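Long-range contact in putative citrate lyase, alfa subunit (Streptococcus mutans, PDB 2HJ0), which is probably a citrate lyase alpha subunit of the CitF family, built on two large mixed beta sheets and their connecting helices: residues A[400-405]-A[432-437]. Numbering follows the deposited sequence.
Sequences HCDTAF and ITPGTS
Thr433 meets the start of helix 400-406 with both branches of its side chain. Its hydroxyl OG1 lies at the edge of the His400 imidazole, near the ring plane, and is hydrogen-bonded to ND1 at 2.7 Å, somewhat bent at 142°; either atom could be the donor. The two side chains cross at roughly a right angle. With CG2 anti to the backbone N (chi1 -58° for OG1), the Thr433 methyl is directed along the helix to Ala404, where CG2 comes 3.7 Å from CB. Cys401 CB touches both Thr433 OG1 and the carbonyl O of Ile432, in van der Waals contact with each. Ser437, in the 3-10 segment 435-437, packs on Ala404 and the residue after it: its CB sits 4.0 Å from Ala404 CB, while OG reaches Phe405 CB at 3.6 Å and lies in the plane of the phenyl ring at its edge. The imidazole is held at both nitrogens, since NE2 is bonded to the carbonyl O of Ser373. Ile432 and Thr433 form a classic beta bulge facing Val383 of strand 383-384. The contact, largely buried, thus fastens the loop leading into strand 440-442 to helix 400-406, whose His400, Thr403 and Ala404 pack on strand 369-372, while Phe405 reaches Pro43 of the second subunit.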
loop_
_atom_site.group_PDB
_atom_site.type_symbol
_atom_site.label_atom_id
_atom_site.label_comp_id
_atom_site.label_asym_id
_atom_site.label_seq_id
_atom_site.Cartn_x
_atom_site.Cartn_y
_atom_site.Cartn_z
ATOM N N HIS A 400 -6.302 7.014 -22.234
ATOM C CA HIS A 400 -7.319 7.523 -23.135
ATOM C C HIS A 400 -8.651 6.758 -23.071
ATOM O O HIS A 400 -9.655 7.296 -22.604
ATOM C CB HIS A 400 -6.768 7.526 -24.553
ATOM C CG HIS A 400 -7.456 8.487 -25.463
ATOM N ND1 HIS A 400 -8.722 8.268 -25.961
ATOM C CD2 HIS A 400 -7.034 9.654 -26.003
ATOM C CE1 HIS A 400 -9.047 9.257 -26.778
ATOM N NE2 HIS A 400 -8.040 10.110 -26.822
ATOM N N CYS A 401 -8.682 5.512 -23.528
ATOM C CA CYS A 401 -9.935 4.775 -23.474
ATOM C C CYS A 401 -10.386 4.570 -22.025
ATOM O O CYS A 401 -11.560 4.322 -21.778
ATOM C CB CYS A 401 -9.812 3.418 -24.179
ATOM S SG CYS A 401 -8.963 2.122 -23.250
ATOM N N ASP A 402 -9.457 4.678 -21.075
ATOM C CA ASP A 402 -9.774 4.508 -19.657
ATOM C C ASP A 402 -10.666 5.608 -19.113
ATOM O O ASP A 402 -11.785 5.365 -18.683
ATOM C CB ASP A 402 -8.508 4.507 -18.795
ATOM C CG ASP A 402 -7.746 3.214 -18.865
ATOM O OD1 ASP A 402 -8.386 2.129 -18.851
ATOM O OD2 ASP A 402 -6.495 3.283 -18.905
ATOM N N THR A 403 -10.149 6.828 -19.105
ATOM C CA THR A 403 -10.921 7.929 -18.568
ATOM C C THR A 403 -12.094 8.245 -19.489
ATOM O O THR A 403 -13.188 8.578 -19.035
ATOM C CB THR A 403 -10.056 9.174 -18.397
ATOM O OG1 THR A 403 -9.853 9.774 -19.674
ATOM C CG2 THR A 403 -8.727 8.798 -17.822
ATOM N N ALA A 404 -11.870 8.136 -20.790
ATOM C CA ALA A 404 -12.943 8.427 -21.728
ATOM C C ALA A 404 -14.186 7.672 -21.308
ATOM O O ALA A 404 -15.306 8.151 -21.467
ATOM C CB ALA A 404 -12.554 8.026 -23.135
ATOM N N PHE A 405 -14.005 6.478 -20.769
ATOM C CA PHE A 405 -15.165 5.723 -20.357
ATOM C C PHE A 405 -15.689 6.135 -18.981
ATOM O O PHE A 405 -16.884 6.364 -18.821
ATOM C CB PHE A 405 -14.850 4.227 -20.383
ATOM C CG PHE A 405 -15.927 3.368 -19.772
ATOM C CD1 PHE A 405 -15.922 3.087 -18.412
ATOM C CD2 PHE A 405 -16.957 2.859 -20.553
ATOM C CE1 PHE A 405 -16.919 2.320 -17.846
ATOM C CE2 PHE A 405 -17.959 2.090 -19.991
ATOM C CZ PHE A 405 -17.941 1.820 -18.635
ATOM N N ILE A 432 -8.435 2.818 -30.569
ATOM C CA ILE A 432 -8.010 2.680 -29.182
ATOM C C ILE A 432 -9.185 2.976 -28.255
ATOM O O ILE A 432 -9.388 2.270 -27.269
ATOM C CB ILE A 432 -6.808 3.599 -28.831
ATOM C CG1 ILE A 432 -5.510 2.988 -29.362
ATOM C CG2 ILE A 432 -6.660 3.719 -27.320
ATOM C CD1 ILE A 432 -5.523 2.724 -30.834
ATOM N N THR A 433 -9.966 4.001 -28.577
ATOM C CA THR A 433 -11.120 4.361 -27.760
ATOM C C THR A 433 -12.400 4.367 -28.591
ATOM O O THR A 433 -12.535 5.118 -29.554
ATOM C CB THR A 433 -10.960 5.761 -27.130
ATOM O OG1 THR A 433 -9.767 5.797 -26.338
ATOM C CG2 THR A 433 -12.169 6.098 -26.256
ATOM N N PRO A 434 -13.367 3.530 -28.220
ATOM C CA PRO A 434 -14.649 3.434 -28.931
ATOM C C PRO A 434 -15.484 4.712 -28.841
ATOM O O PRO A 434 -15.497 5.387 -27.809
ATOM C CB PRO A 434 -15.339 2.250 -28.254
ATOM C CG PRO A 434 -14.836 2.350 -26.840
ATOM C CD PRO A 434 -13.353 2.673 -27.024
ATOM N N GLY A 435 -16.179 5.029 -29.933
ATOM C CA GLY A 435 -16.993 6.226 -29.982
ATOM C C GLY A 435 -17.998 6.290 -28.859
ATOM O O GLY A 435 -18.351 7.367 -28.361
ATOM N N THR A 436 -18.473 5.125 -28.456
ATOM C CA THR A 436 -19.431 5.057 -27.366
ATOM C C THR A 436 -18.902 5.677 -26.064
ATOM O O THR A 436 -19.661 5.840 -25.117
ATOM C CB THR A 436 -19.805 3.627 -27.093
ATOM O OG1 THR A 436 -18.611 2.850 -27.007
ATOM C CG2 THR A 436 -20.676 3.097 -28.201
ATOM N N SER A 437 -17.609 6.011 -26.032
ATOM C CA SER A 437 -16.975 6.623 -24.863
ATOM C C SER A 437 -16.696 8.104 -25.103
ATOM O O SER A 437 -16.332 8.839 -24.186
ATOM C CB SER A 437 -15.643 5.929 -24.525
ATOM O OG SER A 437 -15.829 4.721 -23.822
#